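YecR (PDB 7BGL) is of undetermined function but is probably a lipoprotein, and packs against another protein in a large multi-chain assembly. Local coordinates at residues T37-L42 and N89-L94; V52-A57 and L94-R99. All coordinates share one frame; numbering follows the deposited sequence.

How the contacts relate
A small antiparallel sheet with one helix laid across it illustrates how a single strand can organise a compact fold. From the N terminus, strand 23-28 turns back into strand 33-41, which supplies the first half of contact 1; helix 52-63 follows and supplies the first half of contact 2. Strand 76-82 comes next, and strand 87-97 then answers both. Contact 1 thereby closes a loop of 46 residues and contact 2 one of 36, and the two cross, their segments alternating along the chain. Their centres lie about 17 Å apart, on opposite sides of the chain's centre; the segments share L94. Contact 1 joins strand to strand, contact 2 helix to sheet.

Contact 1 (T37-L42 and N89-L94)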
loop_
_atom_site.group_PDB
_atom_site.type_symbol
_atom_site.label_atom_id
_atom_site.label_comp_id
_atom_site.label_asym_id
_atom_site.label_seq_id
_atom_site.Cartn_x
_atom_site.Cartn_y
_atom_site.Cartn_z
ATOM N N THR C 37 -97.403 40.107 7.447
ATOM C CA THR C 37 -96.392 41.033 7.934
ATOM C C THR C 37 -97.044 42.311 8.440
ATOM O O THR C 37 -98.064 42.760 7.911
ATOM C CB THR C 37 -95.370 41.378 6.841
ATOM O OG1 THR C 37 -96.047 41.953 5.716
ATOM C CG2 THR C 37 -94.624 40.132 6.396
ATOM N N TYR C 38 -96.441 42.891 9.475
ATOM C CA TYR C 38 -96.843 44.201 9.966
ATOM C C TYR C 38 -95.602 44.988 10.362
ATOM O O TYR C 38 -94.510 44.436 10.516
ATOM C CB TYR C 38 -97.836 44.103 11.136
ATOM C CG TYR C 38 -97.404 43.222 12.285
ATOM C CD1 TYR C 38 -97.573 41.845 12.231
ATOM C CD2 TYR C 38 -96.855 43.769 13.437
ATOM C CE1 TYR C 38 -97.190 41.036 13.283
ATOM C CE2 TYR C 38 -96.470 42.968 14.494
ATOM C CZ TYR C 38 -96.641 41.603 14.414
ATOM O OH TYR C 38 -96.256 40.801 15.463
ATOM N N ASN C 39 -95.779 46.300 10.503
ATOM C CA ASN C 39 -94.673 47.224 10.693
ATOM C C ASN C 39 -94.684 47.810 12.100
ATOM O O ASN C 39 -95.737 47.949 12.729
ATOM C CB ASN C 39 -94.729 48.361 9.667
ATOM C CG ASN C 39 -94.732 47.855 8.239
ATOM O OD1 ASN C 39 -94.367 46.711 7.973
ATOM N ND2 ASN C 39 -95.149 48.709 7.312
ATOM N N GLN C 40 -93.492 48.150 12.583
ATOM C CA GLN C 40 -93.312 48.811 13.867
ATOM C C GLN C 40 -92.326 49.960 13.718
ATOM O O GLN C 40 -91.178 49.743 13.309
ATOM C CB GLN C 40 -92.812 47.823 14.923
ATOM C CG GLN C 40 -93.897 47.216 15.791
ATOM C CD GLN C 40 -93.383 46.819 17.161
ATOM O OE1 GLN C 40 -92.310 47.252 17.583
ATOM N NE2 GLN C 40 -94.143 45.985 17.861
ATOM N N PRO C 41 -92.730 51.193 14.026
ATOM C CA PRO C 41 -91.768 52.304 14.018
ATOM C C PRO C 41 -90.678 52.101 15.057
ATOM O O PRO C 41 -90.712 51.125 15.813
ATOM C CB PRO C 41 -92.632 53.532 14.335
ATOM C CG PRO C 41 -94.035 53.120 14.048
ATOM C CD PRO C 41 -94.114 51.641 14.246
ATOM N N LEU C 42 -89.707 53.011 15.106
ATOM C CA LEU C 42 -88.572 52.855 16.008
ATOM C C LEU C 42 -89.032 52.717 17.454
ATOM O O LEU C 42 -88.850 51.660 18.070
ATOM C CB LEU C 42 -87.614 54.040 15.865
ATOM C CG LEU C 42 -86.124 53.757 16.065
ATOM C CD1 LEU C 42 -85.311 55.032 15.913
ATOM C CD2 LEU C 42 -85.866 53.112 17.418
ATOM N N ASN C 89 -87.516 51.160 11.083
ATOM C CA ASN C 89 -88.702 50.324 10.983
ATOM C C ASN C 89 -88.332 48.869 11.225
ATOM O O ASN C 89 -87.234 48.424 10.878
ATOM C CB ASN C 89 -89.378 50.468 9.612
ATOM C CG ASN C 89 -90.655 49.659 9.506
ATOM O OD1 ASN C 89 -91.573 49.819 10.310
ATOM N ND2 ASN C 89 -90.719 48.782 8.511
ATOM N N THR C 90 -89.263 48.130 11.825
ATOM C CA THR C 90 -89.088 46.709 12.088
ATOM C C THR C 90 -90.270 45.947 11.510
ATOM O O THR C 90 -91.424 46.320 11.738
ATOM C CB THR C 90 -88.962 46.428 13.589
ATOM O OG1 THR C 90 -87.828 47.126 14.114
ATOM C CG2 THR C 90 -88.794 44.938 13.837
ATOM N N ARG C 91 -89.982 44.884 10.765
ATOM C CA ARG C 91 -91.022 44.043 10.188
ATOM C C ARG C 91 -91.236 42.817 11.065
ATOM O O ARG C 91 -90.283 42.096 11.377
ATOM C CB ARG C 91 -90.648 43.617 8.767
ATOM C CG ARG C 91 -90.657 44.749 7.756
ATOM C CD ARG C 91 -92.069 45.054 7.288
ATOM N NE ARG C 91 -92.095 46.130 6.304
ATOM C CZ ARG C 91 -91.793 45.978 5.022
ATOM N NH1 ARG C 91 -91.436 44.804 4.530
ATOM N NH2 ARG C 91 -91.852 47.033 4.213
ATOM N N PHE C 92 -92.485 42.584 11.459
ATOM C CA PHE C 92 -92.855 41.430 12.264
ATOM C C PHE C 92 -93.722 40.504 11.426
ATOM O O PHE C 92 -94.695 40.950 10.805
ATOM C CB PHE C 92 -93.592 41.856 13.535
ATOM C CG PHE C 92 -92.707 42.503 14.560
ATOM C CD1 PHE C 92 -92.507 43.872 14.554
ATOM C CD2 PHE C 92 -92.072 41.742 15.526
ATOM C CE1 PHE C 92 -91.692 44.471 15.495
ATOM C CE2 PHE C 92 -91.256 42.335 16.468
ATOM C CZ PHE C 92 -91.065 43.701 16.453
ATOM N N THR C 93 -93.368 39.222 11.412
ATOM C CA THR C 93 -94.017 38.230 10.571
ATOM C C THR C 93 -94.770 37.214 11.417
ATOM O O THR C 93 -94.325 36.821 12.499
ATOM C CB THR C 93 -92.996 37.504 9.689
ATOM O OG1 THR C 93 -92.178 36.653 10.501
ATOM C CG2 THR C 93 -92.111 38.504 8.961
ATOM N N LEU C 94 -95.926 36.796 10.905
ATOM C CA LEU C 94 -96.751 35.764 11.519
ATOM C C LEU C 94 -96.938 34.646 10.505
ATOM O O LEU C 94 -97.342 34.902 9.365
ATOM C CB LEU C 94 -98.105 36.326 11.961
ATOM C CG LEU C 94 -98.075 37.373 13.076
ATOM C CD1 LEU C 94 -99.470 37.922 13.334
ATOM C CD2 LEU C 94 -97.481 36.788 14.347
#
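Backbone hydrogen bonds join Y38 to F92 and Q40 to T90 in both directions; that from F92 N to Y38 O, 2.9 Å long, is nearly straight (175°), that from Q40 N to T90 O more bent. T37 with T93 and N39 with R91 are the non-hydrogen-bonded pairs, where alpha carbons come close to opposing carbonyls, as with T37 CA and F92 O at 3.3 Å.

The face bearing Y38, Q40 and F92 carries the ring contacts. Y38 CG stands between its backbone N and carbonyl carbon (chi1 52°), and its ring reaches over to the next strand, where F92 CB lies over one face, toward the rim, though the modelled closeness is doubtful. The two rings are nearly parallel (14°) but slid apart and barely overlap. L94 CG meets the Y38 edge in plane, 3.8 Å from Y38 CE1, and Q40 CG touches F92 CE1 at 3.5 Å.

On the other face, T37 CG2 and T93 CG2 meet at 3.9 Å, while N39 and R91 run side by side, N39 OD1 2.9 Å from R91 NE.

Strand 76-82 bonds to the far edge of strand 89-94 and Q23 to T37, making this the central antiparallel ladder of a four-stranded sheet ordered 1-2-4-3.

Contact 2 (V52-A57 and L94-R99); sequences VSHGTA and LSWQCR
A57 CB lies over one face of the W96 indole, 3.4 Å from the centroid of the five-membered ring and only 17° off the ring normal, a CH-pi contact. W96 CG lies anti to its own carbonyl carbon, beside the backbone N, and the ring beyond it meets S53, H54 and A57 of the helix. S53 O hangs over the same face as A57 CB, near the rim. Within the helix S53 O is gripped twice, by A57 N at 2.9 Å and by T56 OG1 at 2.7 Å, both reaching it from one face of the carbonyl plane.

S53 OG approaches W96 CZ2 at the edge, near the ring plane, at 3.3 Å. H54 also touches the six-membered ring and crosses W96 at about a right angle; H54 CB comes within 3.4 Å of W96 CH2, and W96 CZ3 lies at the edge of the imidazole, the two rings inclined at 35°. Earlier on the strand, L94 CD1 packs on S53 CB at 3.8 Å.

Segment 52-57 runs at 44° to strand 94-97, with L36 of strand 33-41 touching S53, T56 and W96 alike. Beyond the strand's end, the disulfide C61-C98 ties the chain back to the same helix.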
loop_
_atom_site.group_PDB
_atom_site.type_symbol
_atom_site.label_atom_id
_atom_site.label_comp_id
_atom_site.label_asym_id
_atom_site.label_seq_id
_atom_site.Cartn_x
_atom_site.Cartn_y
_atom_site.Cartn_z
ATOM N N VAL C 52 -107.530 39.163 13.889
ATOM C CA VAL C 52 -107.609 39.533 12.481
ATOM C C VAL C 52 -106.578 38.761 11.670
ATOM O O VAL C 52 -106.831 38.375 10.524
ATOM C CB VAL C 52 -107.441 41.054 12.316
ATOM C CG1 VAL C 52 -107.065 41.393 10.883
ATOM C CG2 VAL C 52 -108.716 41.775 12.721
ATOM N N SER C 53 -105.396 38.533 12.247
ATOM C CA SER C 53 -104.393 37.723 11.565
ATOM C C SER C 53 -104.898 36.304 11.343
ATOM O O SER C 53 -104.707 35.730 10.265
ATOM C CB SER C 53 -103.092 37.713 12.368
ATOM O OG SER C 53 -103.281 37.114 13.638
ATOM N N HIS C 54 -105.547 35.721 12.354
ATOM C CA HIS C 54 -106.117 34.387 12.192
ATOM C C HIS C 54 -107.194 34.377 11.118
ATOM O O HIS C 54 -107.267 33.447 10.307
ATOM C CB HIS C 54 -106.681 33.889 13.523
ATOM C CG HIS C 54 -107.350 32.554 13.432
ATOM N ND1 HIS C 54 -106.688 31.416 13.023
ATOM C CD2 HIS C 54 -108.623 32.173 13.694
ATOM C CE1 HIS C 54 -107.523 30.393 13.039
ATOM N NE2 HIS C 54 -108.703 30.825 13.443
ATOM N N GLY C 55 -108.049 35.401 11.103
ATOM C CA GLY C 55 -109.070 35.477 10.071
ATOM C C GLY C 55 -108.482 35.559 8.675
ATOM O O GLY C 55 -108.937 34.874 7.756
ATOM N N THR C 56 -107.459 36.399 8.499
ATOM C CA THR C 56 -106.819 36.522 7.193
ATOM C C THR C 56 -106.137 35.221 6.785
ATOM O O THR C 56 -106.194 34.822 5.615
ATOM C CB THR C 56 -105.813 37.673 7.205
ATOM O OG1 THR C 56 -104.824 37.435 8.215
ATOM C CG2 THR C 56 -106.517 38.990 7.494
ATOM N N ALA C 57 -105.478 34.551 7.732
ATOM C CA ALA C 57 -104.842 33.276 7.423
ATOM C C ALA C 57 -105.874 32.233 7.015
ATOM O O ALA C 57 -105.652 31.463 6.073
ATOM C CB ALA C 57 -104.028 32.789 8.621
ATOM N N LEU C 94 -95.926 36.796 10.905
ATOM C CA LEU C 94 -96.751 35.764 11.519
ATOM C C LEU C 94 -96.938 34.646 10.505
ATOM O O LEU C 94 -97.342 34.902 9.365
ATOM C CB LEU C 94 -98.105 36.326 11.961
ATOM C CG LEU C 94 -98.075 37.373 13.076
ATOM C CD1 LEU C 94 -99.470 37.922 13.334
ATOM C CD2 LEU C 94 -97.481 36.788 14.347
ATOM N N SER C 95 -96.645 33.417 10.916
ATOM C CA SER C 95 -96.712 32.259 10.038
ATOM C C SER C 95 -97.878 31.363 10.431
ATOM O O SER C 95 -98.188 31.211 11.616
ATOM C CB SER C 95 -95.405 31.464 10.082
ATOM O OG SER C 95 -95.080 31.093 11.410
ATOM N N TRP C 96 -98.528 30.781 9.426
ATOM C CA TRP C 96 -99.651 29.879 9.624
ATOM C C TRP C 96 -99.496 28.689 8.691
ATOM O O TRP C 96 -99.083 28.844 7.537
ATOM C CB TRP C 96 -100.992 30.579 9.363
ATOM C CG TRP C 96 -101.144 31.891 10.075
ATOM C CD1 TRP C 96 -100.519 33.066 9.772
ATOM C CD2 TRP C 96 -101.973 32.159 11.210
ATOM N NE1 TRP C 96 -100.910 34.049 10.649
ATOM C CE2 TRP C 96 -101.803 33.517 11.542
ATOM C CE3 TRP C 96 -102.846 31.381 11.979
ATOM C CZ2 TRP C 96 -102.469 34.115 12.608
ATOM C CZ3 TRP C 96 -103.508 31.977 13.036
ATOM C CH2 TRP C 96 -103.315 33.329 13.341
ATOM N N GLN C 97 -99.828 27.505 9.194
ATOM C CA GLN C 97 -99.753 26.266 8.427
ATOM C C GLN C 97 -101.174 25.782 8.169
ATOM O O GLN C 97 -101.833 25.264 9.076
ATOM C CB GLN C 97 -98.935 25.213 9.172
ATOM C CG GLN C 97 -98.639 23.963 8.361
ATOM C CD GLN C 97 -99.450 22.768 8.818
ATOM O OE1 GLN C 97 -99.862 22.690 9.976
ATOM N NE2 GLN C 97 -99.681 21.827 7.911
ATOM N N CYS C 98 -101.644 25.955 6.936
ATOM C CA CYS C 98 -102.993 25.531 6.593
ATOM C C CYS C 98 -103.119 24.017 6.711
ATOM O O CYS C 98 -102.219 23.269 6.319
ATOM C CB CYS C 98 -103.352 25.981 5.178
ATOM S SG CYS C 98 -103.140 27.749 4.854
ATOM N N ARG C 99 -104.245 23.568 7.257
ATOM C CA ARG C 99 -104.482 22.142 7.452
ATOM C C ARG C 99 -105.937 21.778 7.179
ATOM O O ARG C 99 -106.474 22.081 6.113
ATOM C CB ARG C 99 -104.094 21.724 8.872
ATOM C CG ARG C 99 -102.595 21.605 9.092
ATOM C CD ARG C 99 -102.279 20.915 10.408
ATOM N NE ARG C 99 -102.773 21.667 11.554
ATOM C CZ ARG C 99 -102.597 21.308 12.818
ATOM N NH1 ARG C 99 -101.932 20.210 13.138
ATOM N NH2 ARG C 99 -103.098 22.071 13.786
#